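PDB 3IR4: glutaredoxin 2 from Salmonella enterica subsp. enterica serovar Typhimurium, which binds glutathione and probably uses it to reduce disulfides, as expected of a glutaredoxin with a glutathione S-transferase-like fold. Local coordinates for residues 19-24 with 174-179; 84-89 with 166-171; 159-164 with 198-203. All coordinates share one frame; numbering follows the deposited sequence.

Contact 1 (19-24 with 174-179). With SO4 (sulfate ion), chain F.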
loop_
_atom_site.group_PDB
_atom_site.type_symbol
_atom_site.label_atom_id
_atom_site.label_comp_id
_atom_site.label_asym_id
_atom_site.label_seq_id
_atom_site.Cartn_x
_atom_site.Cartn_y
_atom_site.Cartn_z
ATOM N N ARG A 19 6.993 -4.252 1.285
ATOM C CA ARG A 19 6.764 -5.670 1.513
ATOM C C ARG A 19 6.710 -6.494 0.234
ATOM O O ARG A 19 6.909 -7.708 0.276
ATOM C CB ARG A 19 5.438 -5.862 2.247
ATOM C CG ARG A 19 5.488 -5.368 3.661
ATOM C CD ARG A 19 4.112 -5.347 4.285
ATOM N NE ARG A 19 3.619 -6.711 4.382
ATOM C CZ ARG A 19 2.389 -7.060 4.727
ATOM N NH1 ARG A 19 1.486 -6.134 4.999
ATOM N NH2 ARG A 19 2.066 -8.349 4.789
HETATM N N MSE A 20 6.374 -5.869 -0.890
HETATM C CA MSE A 20 6.105 -6.647 -2.093
HETATM C C MSE A 20 7.250 -7.513 -2.605
HETATM O O MSE A 20 7.030 -8.642 -2.970
HETATM C CB MSE A 20 5.595 -5.757 -3.232
HETATM C CG MSE A 20 4.206 -5.206 -2.977
HETATM SE SE MSE A 20 3.642 -3.934 -4.321
HETATM C CE MSE A 20 3.400 -5.140 -5.801
ATOM N N ILE A 21 8.465 -6.965 -2.681
ATOM C CA ILE A 21 9.573 -7.736 -3.252
ATOM C C ILE A 21 9.895 -8.924 -2.368
ATOM O O ILE A 21 10.280 -9.983 -2.870
ATOM C CB ILE A 21 10.833 -6.881 -3.550
ATOM C CG1 ILE A 21 10.540 -5.831 -4.629
ATOM C CG2 ILE A 21 12.037 -7.771 -3.970
ATOM C CD1 ILE A 21 10.229 -6.343 -5.979
ATOM N N PHE A 22 9.784 -8.774 -1.044
ATOM C CA PHE A 22 10.017 -9.908 -0.163
ATOM C C PHE A 22 9.111 -11.069 -0.552
ATOM O O PHE A 22 9.509 -12.227 -0.609
ATOM C CB PHE A 22 9.818 -9.533 1.298
ATOM C CG PHE A 22 10.887 -8.647 1.847
ATOM C CD1 PHE A 22 12.093 -9.164 2.297
ATOM C CD2 PHE A 22 10.695 -7.269 1.922
ATOM C CE1 PHE A 22 13.070 -8.353 2.816
ATOM C CE2 PHE A 22 11.696 -6.455 2.445
ATOM C CZ PHE A 22 12.882 -7.011 2.901
ATOM N N GLY A 23 7.840 -10.775 -0.784
ATOM C CA GLY A 23 6.915 -11.805 -1.160
ATOM C C GLY A 23 7.178 -12.396 -2.514
ATOM O O GLY A 23 7.198 -13.615 -2.699
ATOM N N LEU A 24 7.389 -11.531 -3.491
ATOM C CA LEU A 24 7.591 -11.986 -4.861
ATOM C C LEU A 24 8.836 -12.856 -5.033
ATOM O O LEU A 24 8.851 -13.729 -5.887
ATOM C CB LEU A 24 7.669 -10.798 -5.839
ATOM C CG LEU A 24 6.378 -10.000 -5.948
ATOM C CD1 LEU A 24 6.575 -8.648 -6.650
ATOM C CD2 LEU A 24 5.300 -10.806 -6.639
ATOM N N ASP A 174 5.604 0.076 -11.982
ATOM C CA ASP A 174 4.165 0.351 -12.026
ATOM C C ASP A 174 3.384 -0.624 -11.168
ATOM O O ASP A 174 2.380 -0.250 -10.572
ATOM C CB ASP A 174 3.622 0.350 -13.455
ATOM C CG ASP A 174 4.051 1.570 -14.274
ATOM O OD1 ASP A 174 4.534 2.566 -13.694
ATOM O OD2 ASP A 174 3.831 1.518 -15.513
ATOM N N ASP A 175 3.813 -1.877 -11.087
ATOM C CA ASP A 175 3.175 -2.860 -10.207
ATOM C C ASP A 175 3.333 -2.474 -8.741
ATOM O O ASP A 175 2.426 -2.633 -7.923
ATOM C CB ASP A 175 3.745 -4.255 -10.438
ATOM C CG ASP A 175 3.451 -4.753 -11.819
ATOM O OD1 ASP A 175 2.263 -5.046 -12.069
ATOM O OD2 ASP A 175 4.366 -4.819 -12.661
ATOM N N ILE A 176 4.533 -1.992 -8.410
ATOM C CA ILE A 176 4.843 -1.566 -7.059
ATOM C C ILE A 176 3.911 -0.418 -6.653
ATOM O O ILE A 176 3.420 -0.369 -5.534
ATOM C CB ILE A 176 6.320 -1.161 -6.923
ATOM C CG1 ILE A 176 7.254 -2.335 -7.293
ATOM C CG2 ILE A 176 6.579 -0.640 -5.530
ATOM C CD1 ILE A 176 7.170 -3.559 -6.385
ATOM N N HIS A 177 3.649 0.516 -7.554
ATOM C CA HIS A 177 2.758 1.637 -7.238
ATOM C C HIS A 177 1.279 1.274 -7.323
ATOM O O HIS A 177 0.465 1.836 -6.583
ATOM C CB HIS A 177 3.073 2.845 -8.121
ATOM C CG HIS A 177 4.405 3.434 -7.859
ATOM N ND1 HIS A 177 4.781 3.913 -6.626
ATOM C CD2 HIS A 177 5.477 3.569 -8.669
ATOM C CE1 HIS A 177 6.023 4.357 -6.706
ATOM N NE2 HIS A 177 6.466 4.156 -7.935
ATOM N N LEU A 178 0.897 0.377 -8.219
ATOM C CA LEU A 178 -0.511 0.071 -8.413
ATOM C C LEU A 178 -1.108 -0.874 -7.362
ATOM O O LEU A 178 -2.202 -0.639 -6.840
ATOM C CB LEU A 178 -0.726 -0.532 -9.822
ATOM C CG LEU A 178 -2.127 -0.987 -10.155
ATOM C CD1 LEU A 178 -3.143 0.200 -10.071
ATOM C CD2 LEU A 178 -2.153 -1.650 -11.520
ATOM N N PHE A 179 -0.431 -1.979 -7.081
ATOM C CA PHE A 179 -0.976 -2.956 -6.170
ATOM C C PHE A 179 -1.403 -2.378 -4.798
ATOM O O PHE A 179 -2.491 -2.696 -4.343
ATOM C CB PHE A 179 -0.085 -4.185 -6.002
ATOM C CG PHE A 179 -0.616 -5.143 -4.977
ATOM C CD1 PHE A 179 -1.778 -5.872 -5.226
ATOM C CD2 PHE A 179 -0.024 -5.238 -3.741
ATOM C CE1 PHE A 179 -2.292 -6.722 -4.298
ATOM C CE2 PHE A 179 -0.547 -6.104 -2.782
ATOM C CZ PHE A 179 -1.692 -6.832 -3.057
HETATM S S SO4 F . 9.186 6.348 -9.332
HETATM O O1 SO4 F . 10.147 6.125 -10.438
HETATM O O2 SO4 F . 7.901 6.671 -9.984
HETATM O O3 SO4 F . 9.109 5.099 -8.572
HETATM O O4 SO4 F . 9.646 7.493 -8.559
#
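M20, present as selenomethionine, meets D175, I176 and F179 with the end of its side chain and carries most of this contact. Its chain runs straight out from helix 19-24 and bends only at the last torsion (chi3 70°), which turns CE onto the backbone of the other helix. There CE lies 3.4 Å from D175 O, and SE lies 3.8 Å from I176 O, so the methionine tip rests against main-chain carbonyls as well as against side chains.

The apolar contacts have the same centre. CE of M20 is 3.6 Å from F179 CB, while SE of M20 is 4.1 Å from I176 CD1. The same I176 CD1 meets I21 CD1 at 4.2 Å; these two isoleucine side chains cross at about a right angle and touch through their end methyls.

A Met-aromatic contact adds to this: M20 SE sits 5.2 Å from the F179 ring centroid and 76° off the ring normal, hence at the ring's edge. No hydrogen bond joins the two segments. The polar groups of 174-179 have other partners: D175 OD1 accepts from Y200 OH and V167 N. S172 N bonds to D175 OD2 and S172 OG accepts from D174 N, consistent with the S-x-x-D N-capping box of the glutathione S-transferase helical domain. H177 NE2 donates to O3 of a sulfate, probably from the crystallisation liquor, at 2.9 Å.

The short axes pass 11.0 Å apart at 113°, a steep crossing that fits the concentration of contacts on one long residue. All five touching residues are buried at the joint between the thioredoxin-like and helical domains. Helix 65-74 flanks it through V69 against I21 and M66 against I176, while M204 of helix 195-208 packs on F179.

Contact 2 (84-89 with 166-171). With SO4 (sulfate ion), chain F.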
loop_
_atom_site.group_PDB
_atom_site.type_symbol
_atom_site.label_atom_id
_atom_site.label_comp_id
_atom_site.label_asym_id
_atom_site.label_seq_id
_atom_site.Cartn_x
_atom_site.Cartn_y
_atom_site.Cartn_z
ATOM N N LYS A 84 9.331 -2.409 -18.709
ATOM C CA LYS A 84 9.052 -1.029 -18.993
ATOM C C LYS A 84 7.853 -0.570 -18.180
ATOM O O LYS A 84 7.048 -1.379 -17.685
ATOM C CB LYS A 84 8.761 -0.825 -20.485
ATOM C CG LYS A 84 7.442 -1.419 -20.981
ATOM C CD LYS A 84 7.228 -1.219 -22.468
ATOM C CE LYS A 84 8.138 -2.035 -23.324
ATOM N NZ LYS A 84 7.894 -3.491 -23.173
ATOM N N ARG A 85 7.770 0.736 -18.055
ATOM C CA ARG A 85 6.637 1.389 -17.425
ATOM C C ARG A 85 5.771 2.052 -18.475
ATOM O O ARG A 85 6.235 2.365 -19.564
ATOM C CB ARG A 85 7.103 2.380 -16.396
ATOM C CG ARG A 85 7.781 1.614 -15.275
ATOM C CD ARG A 85 8.417 2.466 -14.269
ATOM N NE ARG A 85 7.451 3.146 -13.413
ATOM C CZ ARG A 85 7.836 4.006 -12.489
ATOM N NH1 ARG A 85 9.120 4.238 -12.285
ATOM N NH2 ARG A 85 6.935 4.624 -11.766
ATOM N N ASN A 86 4.512 2.276 -18.142
ATOM C CA ASN A 86 3.521 2.819 -19.031
ATOM C C ASN A 86 3.114 4.202 -18.500
ATOM O O ASN A 86 2.528 4.302 -17.420
ATOM C CB ASN A 86 2.301 1.881 -19.074
ATOM C CG ASN A 86 1.232 2.368 -20.019
ATOM O OD1 ASN A 86 1.342 3.472 -20.573
ATOM N ND2 ASN A 86 0.192 1.567 -20.224
ATOM N N PRO A 87 3.405 5.277 -19.252
ATOM C CA PRO A 87 3.016 6.586 -18.782
ATOM C C PRO A 87 1.516 6.687 -18.439
ATOM O O PRO A 87 1.139 7.499 -17.573
ATOM C CB PRO A 87 3.375 7.484 -19.962
ATOM C CG PRO A 87 4.547 6.800 -20.585
ATOM C CD PRO A 87 4.146 5.352 -20.524
ATOM N N ALA A 88 0.668 5.935 -19.140
ATOM C CA ALA A 88 -0.769 5.934 -18.851
ATOM C C ALA A 88 -1.068 5.483 -17.419
ATOM O O ALA A 88 -2.020 5.971 -16.788
ATOM C CB ALA A 88 -1.564 5.088 -19.858
ATOM N N ILE A 89 -0.280 4.549 -16.891
ATOM C CA ILE A 89 -0.486 4.044 -15.533
ATOM C C ILE A 89 -0.085 5.116 -14.515
ATOM O O ILE A 89 -0.788 5.363 -13.559
ATOM C CB ILE A 89 0.255 2.714 -15.305
ATOM C CG1 ILE A 89 -0.355 1.617 -16.204
ATOM C CG2 ILE A 89 0.214 2.306 -13.847
ATOM C CD1 ILE A 89 -1.748 1.176 -15.904
ATOM N N ALA A 166 1.628 -8.825 -13.995
ATOM C CA ALA A 166 2.441 -7.688 -14.454
ATOM C C ALA A 166 1.578 -6.725 -15.234
ATOM O O ALA A 166 1.115 -7.039 -16.327
ATOM C CB ALA A 166 3.608 -8.143 -15.320
ATOM N N VAL A 167 1.399 -5.528 -14.702
ATOM C CA VAL A 167 0.504 -4.562 -15.348
ATOM C C VAL A 167 0.912 -4.228 -16.778
ATOM O O VAL A 167 0.057 -4.018 -17.636
ATOM C CB VAL A 167 0.279 -3.297 -14.463
ATOM C CG1 VAL A 167 1.559 -2.540 -14.235
ATOM C CG2 VAL A 167 -0.790 -2.401 -15.060
ATOM N N ASN A 168 2.212 -4.217 -17.043
ATOM C CA ASN A 168 2.713 -3.932 -18.392
ATOM C C ASN A 168 3.244 -5.152 -19.125
ATOM O O ASN A 168 3.762 -4.991 -20.235
ATOM C CB ASN A 168 3.771 -2.826 -18.325
ATOM C CG ASN A 168 3.259 -1.564 -17.639
ATOM O OD1 ASN A 168 2.085 -1.226 -17.747
ATOM N ND2 ASN A 168 4.104 -0.944 -16.856
ATOM N N GLY A 169 3.090 -6.352 -18.561
ATOM C CA GLY A 169 3.546 -7.596 -19.215
ATOM C C GLY A 169 4.720 -8.216 -18.501
ATOM O O GLY A 169 4.770 -9.416 -18.335
ATOM N N GLU A 170 5.704 -7.391 -18.134
ATOM C CA GLU A 170 6.851 -7.803 -17.313
ATOM C C GLU A 170 6.764 -6.946 -16.062
ATOM O O GLU A 170 6.411 -5.778 -16.141
ATOM C CB GLU A 170 8.207 -7.518 -17.982
ATOM C CG GLU A 170 8.577 -8.340 -19.199
ATOM C CD GLU A 170 9.876 -7.864 -19.802
ATOM O OE1 GLU A 170 10.820 -7.568 -19.043
ATOM O OE2 GLU A 170 9.940 -7.753 -21.027
ATOM N N LEU A 171 7.105 -7.512 -14.915
ATOM C CA LEU A 171 7.029 -6.793 -13.644
ATOM C C LEU A 171 7.826 -5.509 -13.710
ATOM O O LEU A 171 8.971 -5.504 -14.185
ATOM C CB LEU A 171 7.570 -7.656 -12.503
ATOM C CG LEU A 171 7.206 -7.170 -11.108
ATOM C CD1 LEU A 171 5.753 -7.543 -10.720
ATOM C CD2 LEU A 171 8.226 -7.696 -10.085
HETATM S S SO4 F . 9.186 6.348 -9.332
HETATM O O1 SO4 F . 10.147 6.125 -10.438
HETATM O O2 SO4 F . 7.901 6.671 -9.984
HETATM O O3 SO4 F . 9.109 5.099 -8.572
HETATM O O4 SO4 F . 9.646 7.493 -8.559
HETATM O O HOH W 1 6.700 -4.136 -18.466
HETATM O O HOH W 2 9.315 -4.409 -20.790
HETATM O O HOH W 3 6.531 -5.225 -21.021
HETATM O O HOH W 4 -0.140 -1.192 -19.323
#
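N168 reaches across to the K84-N86 backbone: ND2 donates to K84 O (3.1 Å, N-H...O 149°), with the acceptor somewhat tilted from the amide plane. CG stands anti to the carbonyl carbon (chi1 -55°), and the amide leans over the K84-N86 backbone. OD1 of N168 meets N86 CB at 3.4 Å; the two asparagine side chains cross with their amide planes 61° apart. Water 4 joins them, 2.9 Å from N86 ND2 and 2.7 Å from N168 OD1. ND2 of N168 also donates to D174 OD2, its stronger polar partner, which in turn accepts from N86 N.

The contact ties the start of helix 87-97, in the helical domain of glutathione S-transferase type, to the loop before helix 173-185. N86 is the N-cap of helix 87-97: its OD1 accepts from A88 N at 2.9 Å, the donor standing well above the carbonyl plane. N168 lies in a type I beta turn, A166 to G169.

On the buried side, I89 and V167 lie alongside, running opposite ways, and touch at I89 CD1 and V167 CG2 (3.8 Å). Toward solvent, water 1 donates to K84 O and E170 O, and water 3 links K84 NZ with N168 O. The CA-CB bond of R85 points away from 166-171; its guanidinium binds the sulfate edge-on, NH1 to O1 at 2.8 Å and NH2 to O2 at 2.9 Å, while NE forms a salt bridge with D174.

Contact 3 (159-164 with 198-203)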
loop_
_atom_site.group_PDB
_atom_site.type_symbol
_atom_site.label_atom_id
_atom_site.label_comp_id
_atom_site.label_asym_id
_atom_site.label_seq_id
_atom_site.Cartn_x
_atom_site.Cartn_y
_atom_site.Cartn_z
ATOM N N LYS A 159 -8.656 -2.068 -19.030
ATOM C CA LYS A 159 -8.181 -2.180 -20.411
ATOM C C LYS A 159 -6.667 -2.043 -20.550
ATOM O O LYS A 159 -6.101 -2.400 -21.579
ATOM C CB LYS A 159 -8.909 -1.144 -21.254
ATOM C CG LYS A 159 -10.438 -1.353 -21.241
ATOM C CD LYS A 159 -11.170 -0.318 -22.034
ATOM C CE LYS A 159 -12.692 -0.522 -21.985
ATOM N NZ LYS A 159 -13.268 -0.431 -20.596
ATOM N N LEU A 160 -6.011 -1.550 -19.511
ATOM C CA LEU A 160 -4.578 -1.295 -19.497
ATOM C C LEU A 160 -3.763 -2.388 -18.830
ATOM O O LEU A 160 -2.565 -2.478 -19.074
ATOM C CB LEU A 160 -4.278 0.030 -18.803
ATOM C CG LEU A 160 -5.060 1.250 -19.310
ATOM C CD1 LEU A 160 -4.618 2.472 -18.483
ATOM C CD2 LEU A 160 -4.974 1.449 -20.845
ATOM N N ILE A 161 -4.378 -3.212 -17.989
ATOM C CA ILE A 161 -3.641 -4.277 -17.325
ATOM C C ILE A 161 -3.359 -5.389 -18.327
ATOM O O ILE A 161 -4.265 -6.062 -18.792
ATOM C CB ILE A 161 -4.393 -4.823 -16.111
ATOM C CG1 ILE A 161 -4.610 -3.719 -15.069
ATOM C CG2 ILE A 161 -3.649 -6.001 -15.486
ATOM C CD1 ILE A 161 -5.555 -4.153 -13.940
ATOM N N VAL A 162 -2.078 -5.615 -18.604
ATOM C CA VAL A 162 -1.723 -6.597 -19.611
ATOM C C VAL A 162 -2.000 -8.023 -19.112
ATOM O O VAL A 162 -2.562 -8.822 -19.866
ATOM C CB VAL A 162 -0.253 -6.431 -20.050
ATOM C CG1 VAL A 162 0.243 -7.617 -20.882
ATOM C CG2 VAL A 162 -0.066 -5.105 -20.806
ATOM N N GLN A 163 -1.629 -8.345 -17.873
ATOM C CA GLN A 163 -1.828 -9.681 -17.354
ATOM C C GLN A 163 -1.825 -9.623 -15.827
ATOM O O GLN A 163 -1.367 -8.643 -15.248
ATOM C CB GLN A 163 -0.755 -10.644 -17.917
ATOM C CG GLN A 163 0.669 -10.291 -17.574
ATOM C CD GLN A 163 1.632 -11.061 -18.460
ATOM O OE1 GLN A 163 1.731 -10.778 -19.664
ATOM N NE2 GLN A 163 2.290 -12.052 -17.903
ATOM N N PRO A 164 -2.298 -10.696 -15.157
ATOM C CA PRO A 164 -2.497 -10.597 -13.712
ATOM C C PRO A 164 -1.248 -10.506 -12.868
ATOM O O PRO A 164 -1.346 -10.193 -11.683
ATOM C CB PRO A 164 -3.226 -11.898 -13.360
ATOM C CG PRO A 164 -3.749 -12.407 -14.615
ATOM C CD PRO A 164 -2.961 -11.874 -15.718
ATOM N N ALA A 198 -9.689 -7.253 -10.968
ATOM C CA ALA A 198 -9.870 -8.238 -9.893
ATOM C C ALA A 198 -8.860 -9.364 -9.975
ATOM O O ALA A 198 -8.301 -9.801 -8.962
ATOM C CB ALA A 198 -11.277 -8.824 -9.903
ATOM N N ASP A 199 -8.603 -9.854 -11.195
ATOM C CA ASP A 199 -7.623 -10.937 -11.369
ATOM C C ASP A 199 -6.209 -10.522 -10.995
ATOM O O ASP A 199 -5.456 -11.289 -10.429
ATOM C CB ASP A 199 -7.617 -11.429 -12.808
ATOM C CG ASP A 199 -8.827 -12.218 -13.192
ATOM O OD1 ASP A 199 -9.627 -12.603 -12.322
ATOM O OD2 ASP A 199 -8.935 -12.532 -14.403
ATOM N N TYR A 200 -5.860 -9.302 -11.367
ATOM C CA TYR A 200 -4.533 -8.746 -11.033
ATOM C C TYR A 200 -4.438 -8.576 -9.510
ATOM O O TYR A 200 -3.455 -8.982 -8.883
ATOM C CB TYR A 200 -4.363 -7.407 -11.771
ATOM C CG TYR A 200 -3.114 -6.657 -11.398
ATOM C CD1 TYR A 200 -3.096 -5.755 -10.334
ATOM C CD2 TYR A 200 -1.933 -6.887 -12.072
ATOM C CE1 TYR A 200 -1.961 -5.079 -10.004
ATOM C CE2 TYR A 200 -0.783 -6.207 -11.735
ATOM C CZ TYR A 200 -0.787 -5.329 -10.688
ATOM O OH TYR A 200 0.335 -4.635 -10.311
ATOM N N ARG A 201 -5.433 -7.947 -8.910
ATOM C CA ARG A 201 -5.480 -7.760 -7.473
ATOM C C ARG A 201 -5.310 -9.085 -6.742
ATOM O O ARG A 201 -4.506 -9.207 -5.828
ATOM C CB ARG A 201 -6.833 -7.162 -7.133
ATOM C CG ARG A 201 -7.200 -7.033 -5.655
ATOM C CD ARG A 201 -8.694 -6.898 -5.482
ATOM N NE ARG A 201 -9.368 -8.145 -5.790
ATOM C CZ ARG A 201 -10.641 -8.238 -6.166
ATOM N NH1 ARG A 201 -11.395 -7.159 -6.262
ATOM N NH2 ARG A 201 -11.164 -9.417 -6.433
ATOM N N ASP A 202 -6.073 -10.089 -7.151
ATOM C CA ASP A 202 -6.053 -11.372 -6.476
ATOM C C ASP A 202 -4.740 -12.084 -6.646
ATOM O O ASP A 202 -4.176 -12.633 -5.689
ATOM C CB ASP A 202 -7.198 -12.250 -6.981
ATOM C CG ASP A 202 -8.569 -11.781 -6.536
ATOM O OD1 ASP A 202 -8.676 -10.930 -5.637
ATOM O OD2 ASP A 202 -9.555 -12.260 -7.136
ATOM N N ASN A 203 -4.217 -12.091 -7.859
ATOM C CA ASN A 203 -2.963 -12.766 -8.100
ATOM C C ASN A 203 -1.805 -12.081 -7.396
ATOM O O ASN A 203 -0.960 -12.720 -6.782
ATOM C CB ASN A 203 -2.650 -12.864 -9.587
ATOM C CG ASN A 203 -1.255 -13.381 -9.790
ATOM O OD1 ASN A 203 -1.004 -14.565 -9.568
ATOM N ND2 ASN A 203 -0.316 -12.481 -10.074
#
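Y200 meets I161 first through its CB, which lies 4.0 Å from I161 CG2; the two side chains cross at about a right angle. CG is anti to the backbone N (chi1 174°), and from it the ring extends between I161 and the Q163-P164 main chain. The ring atom CD2 makes most of the contact. It has I161 CG2 at 3.9 Å and P164 O at 3.4 Å, both set obliquely to the ring, whereas Q163 O, 3.7 Å from CD2, lies in the ring plane at its edge. CE2 comes near P164 O more loosely. At the tip, OH leaves the two segments behind and hydrogen-bonds to D175 OD1.

The close approach of the chains is set by P164, whose CA is 3.8 Å from Y200 CA. Its carbonyl oxygen is held twice. N203 ND2 donates to P164 O at 3.0 Å with an N-H...O angle of 144°, from above the carbonyl plane, and Y200 CA contributes a C-H...O contact to P164 O (3.6 Å, 154° at H). N203 ND2 also bonds to Q207 OE1 one turn further along the helix, which should help fix the amide. The proline ring rests on the helix through its CB, 3.7 Å from D199 O.

Here the chain leaving helix 143-160 comes up against helix 195-208 at D199, Y200 and N203, within the helical domain of glutathione S-transferase type. Helix 173-185 closes on the tyrosine as well: L178 and L182 touch its side chain, so Y200 packs between that helix and the 161-164 loop.

Overall arrangement
Contact 1 is the core member: every touching residue is buried, no hydrogen bond crosses it, and it joins the thioredoxin-like and helical domains. Contacts 2 and 3 lie nearer the surface, and in each an asparagine amide donates to a backbone carbonyl. Their apolar parts differ: contact 2 pairs two buried aliphatics, I89 and V167, whereas contact 3 sets I161 against the Y200 ring; only contact 2 adds bridging waters. The aspartates at the start of helix 173-185 tie the other two contacts to contact 1. Contacts 2 and 3 share the loop after helix 143-160, joined by V162 N to V167 O (2.8 Å, probably a hydrogen bond). One sulfate spans contacts 1 and 2.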